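Local structure of Doc8: Type I dockerin repeat domain from family 9 glycoside hydrolase WP_009982745[Ruminococcus flavefaciens] (Ruminococcus flavefaciens FD-1, 5M2S) at residues N24-G29 with E70-V75; S40-I45 with L88-Y93. The protein probably docks onto a cohesin module through its calcium-binding repeats, thereby attaching a family 9 glycoside hydrolase to the cellulosome. All coordinates share one frame; numbering follows the deposited sequence.

Interaction 1: residues N24-G29 with E70-V75; sequences NVTLWG and ELNGDV. With CA (calcium ion), chain F.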
# COMPACT_ATOMS: atom_id res chain seq x y z
N ASN B 24 -8.80 20.49 20.14
CA ASN B 24 -9.16 19.10 20.57
C ASN B 24 -9.14 18.08 19.43
O ASN B 24 -9.95 18.16 18.50
CB ASN B 24 -10.56 19.03 21.18
CG ASN B 24 -10.90 17.62 21.70
OD1 ASN B 24 -11.65 16.86 21.06
ND2 ASN B 24 -10.35 17.27 22.85
N VAL B 25 -8.27 17.09 19.57
CA VAL B 25 -8.14 15.99 18.60
C VAL B 25 -9.04 14.83 19.00
O VAL B 25 -9.05 14.42 20.17
CB VAL B 25 -6.68 15.53 18.58
CG1 VAL B 25 -6.51 14.19 17.90
CG2 VAL B 25 -5.81 16.63 17.96
N THR B 26 -9.78 14.27 18.05
CA THR B 26 -10.63 13.12 18.32
C THR B 26 -9.85 11.83 18.24
O THR B 26 -10.04 10.91 19.03
CB THR B 26 -11.85 13.06 17.37
OG1 THR B 26 -11.40 12.96 16.01
CG2 THR B 26 -12.67 14.33 17.48
N LEU B 27 -8.95 11.74 17.27
CA LEU B 27 -8.16 10.52 17.06
C LEU B 27 -6.93 10.93 16.23
O LEU B 27 -7.08 11.49 15.15
CB LEU B 27 -8.99 9.48 16.29
CG LEU B 27 -8.38 8.09 16.12
CD1 LEU B 27 -8.16 7.42 17.48
CD2 LEU B 27 -9.25 7.19 15.25
N TRP B 28 -5.73 10.71 16.78
CA TRP B 28 -4.49 11.13 16.11
C TRP B 28 -4.34 10.36 14.80
O TRP B 28 -4.35 9.13 14.81
CB TRP B 28 -3.26 10.91 16.98
CG TRP B 28 -3.11 11.87 18.11
CD1 TRP B 28 -3.21 11.61 19.45
CD2 TRP B 28 -2.83 13.28 17.99
NE1 TRP B 28 -3.00 12.78 20.18
CE2 TRP B 28 -2.77 13.81 19.30
CE3 TRP B 28 -2.62 14.12 16.90
CZ2 TRP B 28 -2.50 15.16 19.54
CZ3 TRP B 28 -2.37 15.48 17.13
CH2 TRP B 28 -2.31 15.98 18.45
N GLY B 29 -4.18 11.10 13.71
CA GLY B 29 -4.02 10.51 12.36
C GLY B 29 -5.31 10.47 11.57
O GLY B 29 -5.28 10.25 10.37
N GLU B 70 -7.92 18.45 9.90
CA GLU B 70 -6.61 19.09 9.92
C GLU B 70 -5.98 19.06 11.30
O GLU B 70 -4.75 19.03 11.41
CB GLU B 70 -6.67 20.53 9.41
CG GLU B 70 -7.01 20.59 7.94
CD GLU B 70 -6.74 21.93 7.32
OE1 GLU B 70 -6.87 22.95 8.04
OE2 GLU B 70 -6.37 21.94 6.12
N LEU B 71 -6.79 19.15 12.34
CA LEU B 71 -6.27 19.00 13.72
C LEU B 71 -5.81 17.56 13.94
O LEU B 71 -4.70 17.34 14.42
CB LEU B 71 -7.29 19.37 14.78
CG LEU B 71 -7.67 20.85 14.78
CD1 LEU B 71 -8.80 21.13 15.77
CD2 LEU B 71 -6.48 21.72 15.13
N ASN B 72 -6.66 16.60 13.60
CA ASN B 72 -6.31 15.19 13.78
C ASN B 72 -5.08 14.76 12.98
O ASN B 72 -4.30 13.92 13.42
CB ASN B 72 -7.46 14.28 13.33
CG ASN B 72 -8.68 14.38 14.23
OD1 ASN B 72 -8.64 14.94 15.34
ND2 ASN B 72 -9.77 13.81 13.75
N GLY B 73 -4.95 15.33 11.80
CA GLY B 73 -3.91 14.95 10.89
C GLY B 73 -2.54 15.53 11.16
O GLY B 73 -1.57 15.10 10.54
N ASP B 74 -2.46 16.47 12.09
CA ASP B 74 -1.19 17.18 12.37
C ASP B 74 -0.37 16.36 13.36
O ASP B 74 -0.22 16.72 14.55
CB ASP B 74 -1.46 18.60 12.87
CG ASP B 74 -0.19 19.43 13.02
OD1 ASP B 74 0.89 18.95 12.59
OD2 ASP B 74 -0.29 20.56 13.57
N VAL B 75 0.12 15.23 12.85
CA VAL B 75 0.78 14.22 13.67
C VAL B 75 2.32 14.39 13.65
O VAL B 75 3.02 13.91 14.54
CB VAL B 75 0.39 12.78 13.22
CG1 VAL B 75 -1.07 12.52 13.55
CG2 VAL B 75 0.66 12.52 11.74
CA CA F . 2.30 18.75 10.81
O HOH W 1 4.29 18.47 9.46
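Trp28 CA lies 5.0 Å from Asn72 CA where the chain runs on to Gly29 passing Gly73, and Gly29 N donates to Asn72 O at 2.8 Å in a nearly straight bond (162°) whose donor stands above the carbonyl plane. The arrangement belongs to the dockerin fold, in which two calcium-loop-and-helix repeats pack together: the chain leading into the first calcium loop lies against the end of helix 67-72, just ahead of the second. Asn72 carries the contact with its side-chain amide. OD1 accepts from Thr26 N at 3.0 Å, while ND2 donates to Thr26 OG1 at 2.9 Å, so that backbone and side chain of one residue are read by one amide. This is possible because the first torsion of Thr26 (60°) sets OG1 between its own N and carbonyl carbon, turned to the same partner. Gln68 NE2 also donates to OD1, and Asp30 O receives from ND2, leaving the buried amide held from several directions and its rotation fixed. A leucine in place of Asn72 would probably leave Thr26 N and Asp30 O without their mates and let 24-29 drift from the helix end. Apolar groups continue the contact beside the amide. Val25 CG1 lies over the centre of one face of the Trp28 ring, 3.8 Å above it, and also touches Asn72 OD1. The indole brings CE3 to 4.0 Å from Val75 CG1, the two side chains lying alongside with opposite senses. Beyond it, Asp74 OD2 accepts from Gly79 N, while its OD1 binds the calcium ion at 2.3 Å alongside Asn76, Asn80, Gly81, Asp86 and a water. Val75 CG1 rests 3.4 Å from Gly29 N, the same N-H that is bonded to Asn72 O.

Interaction 2: residues S40-I45 with L88-Y93; sequences SDAVII and LAIQKY. With CA (calcium ion), chain G.
The carboxylate of Asp41 turns both oxygens to a calcium ion, OD2 at 2.5 Å, while the stem behind it faces the other helix, CB meeting Ile90 CD1 at 4.0 Å. Asp30, Asn32, Asp34, Ile36 and a water complete the site, and Asp38 N also donates to OD2. A second flat group, the Gln91 amide, spends both ends on the chain of another protein, leaving its CG to touch Ala42 CB at 4.4 Å. Between these polar groups the contact is purely apolar. Ile90 sends its CG1 branch across with CG1 anti to the carbonyl carbon (chi1 -67°) and the chain then extended, so that CD1 meets Ile45 CD1 tip to tip at 3.6 Å. The CG2 branch of Ile90 lies 4.4 Å from Ala42 CB, whose small methyl lets the axes approach to 8.8 Å. The segments run almost exactly antiparallel, at 171°, as expected of the paired helices of a dockerin. Helix 39-50 thus lies beside helix 84-94, where Ile45 also packs on Asp86 and Ala87, and both helices present residues to the partner protein, consistent with a cohesin-binding surface.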
# COMPACT_ATOMS: atom_id res chain seq x y z
N SER B 40 -6.15 5.90 3.86
CA SER B 40 -7.01 6.98 3.31
C SER B 40 -6.76 8.33 4.00
O SER B 40 -7.00 9.42 3.43
CB SER B 40 -8.53 6.66 3.38
OG SER B 40 -8.97 5.81 2.30
N ASP B 41 -6.30 8.26 5.24
CA ASP B 41 -5.93 9.48 5.95
C ASP B 41 -4.71 10.13 5.31
O ASP B 41 -4.67 11.35 5.22
CB ASP B 41 -5.73 9.17 7.43
CG ASP B 41 -7.03 8.75 8.11
OD1 ASP B 41 -7.99 9.57 8.07
OD2 ASP B 41 -7.12 7.64 8.66
N ALA B 42 -3.74 9.35 4.84
CA ALA B 42 -2.63 9.92 4.10
C ALA B 42 -3.09 10.49 2.76
O ALA B 42 -2.66 11.58 2.35
CB ALA B 42 -1.50 8.88 3.91
N VAL B 43 -4.01 9.79 2.09
CA VAL B 43 -4.58 10.29 0.84
C VAL B 43 -5.22 11.67 1.03
O VAL B 43 -4.96 12.60 0.26
CB VAL B 43 -5.64 9.30 0.28
CG1 VAL B 43 -6.38 9.90 -0.89
CG2 VAL B 43 -4.98 7.97 -0.13
N ILE B 44 -6.10 11.82 2.02
CA ILE B 44 -6.80 13.10 2.13
C ILE B 44 -5.83 14.29 2.39
O ILE B 44 -6.03 15.40 1.87
CB ILE B 44 -7.98 13.05 3.10
CG1 ILE B 44 -8.95 14.20 2.80
CG2 ILE B 44 -7.55 13.06 4.56
CD1 ILE B 44 -10.21 14.08 3.62
N ILE B 45 -4.80 14.05 3.18
CA ILE B 45 -3.79 15.05 3.39
C ILE B 45 -3.12 15.41 2.06
O ILE B 45 -2.98 16.59 1.73
CB ILE B 45 -2.74 14.57 4.44
CG1 ILE B 45 -3.34 14.58 5.87
CG2 ILE B 45 -1.47 15.44 4.41
CD1 ILE B 45 -2.50 13.82 6.89
N LEU B 88 3.36 11.19 5.48
CA LEU B 88 4.44 10.21 5.65
C LEU B 88 4.44 9.60 7.02
O LEU B 88 4.71 8.41 7.16
CB LEU B 88 5.80 10.86 5.39
CG LEU B 88 6.01 11.39 3.97
CD1 LEU B 88 7.33 12.14 3.84
CD2 LEU B 88 5.97 10.25 3.01
N ALA B 89 4.15 10.41 8.06
CA ALA B 89 4.09 9.88 9.41
C ALA B 89 2.99 8.82 9.57
O ALA B 89 3.17 7.78 10.24
CB ALA B 89 3.87 11.01 10.41
N ILE B 90 1.84 9.07 8.96
CA ILE B 90 0.74 8.10 8.97
C ILE B 90 1.22 6.80 8.31
O ILE B 90 0.99 5.70 8.83
CB ILE B 90 -0.53 8.68 8.32
CG1 ILE B 90 -1.07 9.83 9.18
CG2 ILE B 90 -1.59 7.60 8.08
CD1 ILE B 90 -2.17 10.61 8.51
N GLN B 91 1.88 6.91 7.15
CA GLN B 91 2.46 5.73 6.49
C GLN B 91 3.44 4.99 7.40
O GLN B 91 3.39 3.76 7.47
CB GLN B 91 3.15 6.09 5.19
CG GLN B 91 2.19 6.52 4.11
CD GLN B 91 2.93 6.95 2.87
OE1 GLN B 91 3.19 8.15 2.68
NE2 GLN B 91 3.35 5.99 2.06
N LYS B 92 4.30 5.72 8.11
CA LYS B 92 5.26 5.07 9.00
C LYS B 92 4.54 4.29 10.11
O LYS B 92 4.90 3.16 10.47
CB LYS B 92 6.21 6.09 9.61
CG LYS B 92 7.21 6.75 8.65
CD LYS B 92 8.04 7.75 9.42
CE LYS B 92 8.99 8.51 8.52
NZ LYS B 92 9.99 9.28 9.32
N TYR B 93 3.54 4.94 10.69
CA TYR B 93 2.74 4.30 11.74
C TYR B 93 2.09 3.01 11.25
O TYR B 93 2.17 1.94 11.89
CB TYR B 93 1.67 5.29 12.23
CG TYR B 93 0.72 4.65 13.15
CD1 TYR B 93 1.12 4.27 14.43
CD2 TYR B 93 -0.57 4.35 12.75
CE1 TYR B 93 0.26 3.61 15.28
CE2 TYR B 93 -1.46 3.70 13.60
CZ TYR B 93 -1.04 3.34 14.85
OH TYR B 93 -1.93 2.70 15.68
CA CA G . -9.53 7.93 9.04
O HOH W 2 -9.70 6.43 7.19

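How the interactions relate
From the N terminus the chain enters with 24-29, passes through the first calcium loop into helix 39-50, which carries 40-45, and later reaches 70-75 at the end of helix 67-72. There interaction 1 closes a loop of 40 intervening residues. The chain then rounds the second calcium loop into helix 84-94, where interaction 2 closes a loop of 42. The segments alternate, so the two closures cross instead of nesting: interaction 1 ties the lead-in to the first calcium loop to the end of helix 67-72, and interaction 2 ties helix 39-50 to helix 84-94. Their centres lie 12 Å apart, yet they meet directly: Gly29 O packs on Asp41 CB at 3.2 Å.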